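Local atomic coordinates of tryptophanyl-tRNA synthetase (Thermus thermophilus, PDB entry 2EL7), a protein that probably catalyses the ATP-dependent attachment of L-tryptophan to tRNA(Trp), as a homodimeric class I aminoacyl-tRNA synthetase. Residues Gly205-Glu210 against Leu282-Arg286; Ile217-Asp222 against Thr238-Tyr243. One frame throughout, in Å; residues are numbered along the deposited sequence.

Interaction 1 of 2, residues Gly205-Glu210 against Leu282-Arg286; sequences GLLEPE and LRPIR
This is a loop-to-helix contact in which the loop leading into helix 210-218 lies against the long helix 267-294, with one arginine bonded to a loop carbonyl beside a small leucine-isoleucine cluster. Leu206 and Leu207, with phi/psi of -67/-28 and -112/7, turn the chain; Glu208 and Pro209 then extend it, Pro209 being the N-cap of helix 210-218. The turn is braced from within, since Gly205 N donates to Glu208 OE2 at 2.7 Å. CA atoms pair Leu206 with Leu282 and Leu207 with Arg286, 6.2 Å each. Leu206 (m, t) sets CD2 4.2 Å from Leu282 CD2 and CD1 4.2 Å from Ile285 CD1, while Leu207 CD2 lies 4.4 Å from Ile285 CG2. Helix 16-33, which begins within the predicted HIGH motif, adds Tyr19 to this apolar patch, and Leu206 pairs through its backbone with Ile14 of that motif. Arg286 (chi1 m, chi2 and chi3 t) stretches along the loop, and its NE donates to Leu206 O at 3.1 Å and 135°. NH1 is modelled too close to Glu208 O for that pair to carry weight. The cationic side chain thus bonds to a main-chain oxygen, so this polar link depends on the loop backbone's course.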
# COMPACT_ATOMS: atom_id res chain seq x y z
N GLY A 205 -25.90 -4.12 -24.45
CA GLY A 205 -24.50 -4.48 -24.52
C GLY A 205 -23.98 -4.63 -25.93
O GLY A 205 -24.73 -4.98 -26.84
N LEU A 206 -22.69 -4.37 -26.13
CA LEU A 206 -22.09 -4.48 -27.45
C LEU A 206 -22.08 -5.93 -27.91
O LEU A 206 -22.11 -6.21 -29.11
CB LEU A 206 -20.65 -3.95 -27.46
CG LEU A 206 -20.38 -2.63 -26.75
CD1 LEU A 206 -18.95 -2.22 -27.07
CD2 LEU A 206 -21.36 -1.54 -27.19
N LEU A 207 -22.02 -6.86 -26.96
CA LEU A 207 -21.97 -8.28 -27.29
C LEU A 207 -23.23 -9.02 -26.88
O LEU A 207 -23.30 -10.24 -26.98
CB LEU A 207 -20.74 -8.92 -26.63
CG LEU A 207 -19.38 -8.31 -26.99
CD1 LEU A 207 -18.29 -9.16 -26.35
CD2 LEU A 207 -19.16 -8.24 -28.52
N GLU A 208 -24.23 -8.27 -26.43
CA GLU A 208 -25.50 -8.83 -26.00
C GLU A 208 -26.10 -9.67 -27.12
O GLU A 208 -25.95 -9.34 -28.29
CB GLU A 208 -26.44 -7.69 -25.59
CG GLU A 208 -27.76 -8.11 -24.97
CD GLU A 208 -28.55 -6.95 -24.39
OE1 GLU A 208 -29.75 -7.13 -24.11
OE2 GLU A 208 -27.98 -5.85 -24.19
N PRO A 209 -26.77 -10.78 -26.79
CA PRO A 209 -27.34 -11.57 -27.89
C PRO A 209 -28.34 -10.76 -28.75
O PRO A 209 -29.18 -10.01 -28.23
CB PRO A 209 -28.01 -12.74 -27.18
CG PRO A 209 -27.15 -12.91 -25.97
CD PRO A 209 -26.96 -11.48 -25.51
N GLU A 210 -28.22 -10.91 -30.06
CA GLU A 210 -29.07 -10.22 -31.02
C GLU A 210 -30.56 -10.26 -30.66
O GLU A 210 -31.25 -9.25 -30.66
CB GLU A 210 -28.87 -10.85 -32.39
CG GLU A 210 -29.37 -10.01 -33.52
CD GLU A 210 -29.04 -10.61 -34.87
OE1 GLU A 210 -29.63 -11.67 -35.19
OE2 GLU A 210 -28.20 -10.04 -35.61
N LEU A 282 -22.30 -2.55 -34.47
CA LEU A 282 -21.60 -3.46 -33.59
C LEU A 282 -20.92 -4.60 -34.35
O LEU A 282 -19.95 -5.19 -33.87
CB LEU A 282 -22.58 -4.07 -32.61
CG LEU A 282 -23.56 -3.12 -31.94
CD1 LEU A 282 -24.57 -3.94 -31.15
CD2 LEU A 282 -22.80 -2.13 -31.05
N ARG A 283 -21.44 -4.92 -35.53
CA ARG A 283 -20.90 -6.00 -36.36
C ARG A 283 -19.39 -6.17 -36.22
O ARG A 283 -18.93 -7.22 -35.78
CB ARG A 283 -21.29 -5.76 -37.82
CG ARG A 283 -21.01 -6.90 -38.78
CD ARG A 283 -21.43 -6.51 -40.20
NE ARG A 283 -20.52 -7.06 -41.19
CZ ARG A 283 -19.25 -6.68 -41.34
NH1 ARG A 283 -18.73 -5.72 -40.57
NH2 ARG A 283 -18.48 -7.26 -42.27
N PRO A 284 -18.59 -5.15 -36.57
CA PRO A 284 -17.13 -5.24 -36.46
C PRO A 284 -16.62 -5.52 -35.03
O PRO A 284 -15.61 -6.20 -34.83
CB PRO A 284 -16.64 -3.88 -36.97
CG PRO A 284 -17.78 -3.38 -37.80
CD PRO A 284 -19.00 -3.82 -37.05
N ILE A 285 -17.32 -5.00 -34.04
CA ILE A 285 -16.90 -5.22 -32.66
C ILE A 285 -17.10 -6.68 -32.32
O ILE A 285 -16.23 -7.33 -31.74
CB ILE A 285 -17.72 -4.33 -31.70
CG1 ILE A 285 -17.50 -2.85 -32.05
CG2 ILE A 285 -17.36 -4.64 -30.26
CD1 ILE A 285 -18.35 -1.88 -31.26
N ARG A 286 -18.26 -7.20 -32.72
CA ARG A 286 -18.63 -8.60 -32.46
C ARG A 286 -17.75 -9.60 -33.18
O ARG A 286 -17.38 -10.63 -32.63
CB ARG A 286 -20.07 -8.83 -32.86
CG ARG A 286 -21.05 -7.93 -32.19
CD ARG A 286 -22.44 -8.46 -32.45
NE ARG A 286 -23.31 -7.98 -31.41
CZ ARG A 286 -24.31 -8.67 -30.91
NH1 ARG A 286 -25.04 -8.14 -29.95
NH2 ARG A 286 -24.59 -9.87 -31.39

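Interaction 2 of 2, residues Ile217-Asp222 against Thr238-Tyr243; sequences IQHLPD and TILFTY
Where helix 210-218 ends, the chain runs out through Leu220 and Pro221 in extended conformation and packs against the first turn of helix 239-247; Leu220 N still bonds to Ile217 O at 3.0 Å. CA atoms are nearest at Leu220-Leu240 (6.5 Å) and Asp222-Thr238 (5.6 Å). Thr238 has psi 144, and its carbonyl accepts from Phe241 N at 2.9 Å. Its OG1 makes a weak 3.4 Å hydrogen bond to OD2 of the poorly ordered Asp222, and its CG2 sits a tight 2.9 Å from Pro221 O. Ile239 (p, t) points toward the loop: CD1 is 3.4 Å from Leu220 CD2 and 4.0 Å from Pro221 CD. Leu240 (t, p) brings CD1 to 3.6 Å from Leu220 CD1 and 4.5 Å from Ile217 CG2. One turn on from Ile239, Tyr243 (chi1 m) places CD1 3.9 Å from Leu220 CD1. Its hydroxyl is hydrogen-bonded to Pro188 O, and its side chain also touches Met196 of the predicted KMSKS motif. Leu220 (m, t) is therefore a buried side chain set among Ile239, Leu240 and Tyr243, with Leu274 of helix 267-294 touching both Ile217 and Tyr243. The contact is chiefly hydrophobic, with its weak polar pair at the more exposed end, so cohesion here comes mainly from burying Leu220.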
# COMPACT_ATOMS: atom_id res chain seq x y z
N ILE A 217 -35.44 -3.11 -28.02
CA ILE A 217 -35.84 -2.05 -28.95
C ILE A 217 -37.36 -2.15 -29.08
O ILE A 217 -38.09 -1.15 -29.10
CB ILE A 217 -35.22 -2.26 -30.35
CG1 ILE A 217 -33.70 -2.40 -30.23
CG2 ILE A 217 -35.57 -1.10 -31.26
CD1 ILE A 217 -33.06 -1.25 -29.56
N GLN A 218 -37.82 -3.39 -29.18
CA GLN A 218 -39.22 -3.73 -29.31
C GLN A 218 -40.03 -3.06 -28.21
O GLN A 218 -41.14 -2.59 -28.45
CB GLN A 218 -39.38 -5.23 -29.18
CG GLN A 218 -40.66 -5.79 -29.72
CD GLN A 218 -40.68 -5.79 -31.23
OE1 GLN A 218 -39.70 -6.18 -31.87
NE2 GLN A 218 -41.80 -5.36 -31.81
N HIS A 219 -39.45 -3.03 -27.01
CA HIS A 219 -40.11 -2.47 -25.83
C HIS A 219 -39.70 -1.05 -25.46
O HIS A 219 -40.13 -0.56 -24.41
CB HIS A 219 -39.89 -3.37 -24.62
CG HIS A 219 -40.67 -4.65 -24.65
ND1 HIS A 219 -40.51 -5.61 -25.62
CD2 HIS A 219 -41.61 -5.13 -23.80
CE1 HIS A 219 -41.30 -6.63 -25.37
NE2 HIS A 219 -41.98 -6.37 -24.27
N LEU A 220 -38.89 -0.39 -26.28
CA LEU A 220 -38.51 0.98 -25.95
C LEU A 220 -39.80 1.75 -25.74
O LEU A 220 -40.73 1.65 -26.54
CB LEU A 220 -37.71 1.65 -27.07
CG LEU A 220 -36.32 1.11 -27.40
CD1 LEU A 220 -35.65 2.09 -28.36
CD2 LEU A 220 -35.48 0.96 -26.14
N PRO A 221 -39.88 2.50 -24.64
CA PRO A 221 -41.08 3.29 -24.31
C PRO A 221 -41.35 4.38 -25.34
O PRO A 221 -40.51 4.66 -26.19
CB PRO A 221 -40.74 3.87 -22.93
CG PRO A 221 -39.77 2.87 -22.36
CD PRO A 221 -38.90 2.57 -23.55
N ASP A 222 -42.53 4.99 -25.25
CA ASP A 222 -42.96 6.06 -26.15
C ASP A 222 -44.25 6.69 -25.64
O ASP A 222 -45.31 6.06 -25.72
CB ASP A 222 -43.20 5.50 -27.55
CG ASP A 222 -43.80 6.53 -28.49
OD1 ASP A 222 -44.19 6.14 -29.61
OD2 ASP A 222 -43.88 7.72 -28.11
N THR A 238 -38.69 10.60 -28.17
CA THR A 238 -38.59 9.23 -27.68
C THR A 238 -37.14 8.71 -27.73
O THR A 238 -36.38 9.03 -28.66
CB THR A 238 -39.47 8.29 -28.51
OG1 THR A 238 -40.73 8.92 -28.76
CG2 THR A 238 -39.69 6.97 -27.78
N ILE A 239 -36.74 7.91 -26.74
CA ILE A 239 -35.38 7.40 -26.74
C ILE A 239 -35.18 6.67 -28.06
O ILE A 239 -34.05 6.50 -28.53
CB ILE A 239 -35.10 6.44 -25.53
CG1 ILE A 239 -35.76 5.09 -25.74
CG2 ILE A 239 -35.61 7.07 -24.24
CD1 ILE A 239 -35.38 4.06 -24.68
N LEU A 240 -36.30 6.26 -28.66
CA LEU A 240 -36.29 5.56 -29.93
C LEU A 240 -35.57 6.36 -31.02
O LEU A 240 -34.78 5.79 -31.79
CB LEU A 240 -37.72 5.26 -30.38
CG LEU A 240 -37.86 4.37 -31.61
CD1 LEU A 240 -37.55 2.93 -31.25
CD2 LEU A 240 -39.28 4.48 -32.13
N PHE A 241 -35.83 7.66 -31.10
CA PHE A 241 -35.18 8.50 -32.10
C PHE A 241 -33.83 9.02 -31.63
O PHE A 241 -33.07 9.57 -32.43
CB PHE A 241 -36.07 9.67 -32.51
CG PHE A 241 -36.98 9.35 -33.65
CD1 PHE A 241 -36.57 9.54 -34.96
CD2 PHE A 241 -38.24 8.79 -33.43
CE1 PHE A 241 -37.38 9.17 -36.03
CE2 PHE A 241 -39.07 8.41 -34.49
CZ PHE A 241 -38.64 8.60 -35.79
N THR A 242 -33.55 8.84 -30.34
CA THR A 242 -32.27 9.27 -29.78
C THR A 242 -31.25 8.23 -30.22
O THR A 242 -30.20 8.56 -30.80
CB THR A 242 -32.33 9.33 -28.24
OG1 THR A 242 -33.25 10.35 -27.84
CG2 THR A 242 -30.96 9.64 -27.66
N TYR A 243 -31.57 6.96 -29.96
CA TYR A 243 -30.71 5.86 -30.37
C TYR A 243 -30.56 5.93 -31.87
O TYR A 243 -29.46 5.83 -32.39
CB TYR A 243 -31.33 4.52 -30.01
CG TYR A 243 -31.36 4.20 -28.53
CD1 TYR A 243 -31.88 2.98 -28.10
CD2 TYR A 243 -30.85 5.08 -27.57
CE1 TYR A 243 -31.91 2.64 -26.75
CE2 TYR A 243 -30.87 4.74 -26.21
CZ TYR A 243 -31.41 3.52 -25.81
OH TYR A 243 -31.51 3.18 -24.47

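Overall arrangement
Interactions 1 and 2 lie on the same side of the chain's centre, their own centres 19 Å apart and nearest atoms about 7 Å apart, without touching. Helix 210-218 joins them: 205-210 leads into its start and 217-222 carries its end. In chain order come 205-210, 217-222, 238-243 and 282-286, so both halves of interaction 2 fall between those of interaction 1; residues 225-237 are not modelled. Helix 267-294 supplies one side of interaction 1 and also packs against interaction 2. Both lie in the region following the predicted KMSKS motif; Tyr243 touches that motif and Leu206 bonds to the predicted HIGH region, so both contacts border the probable ATP site.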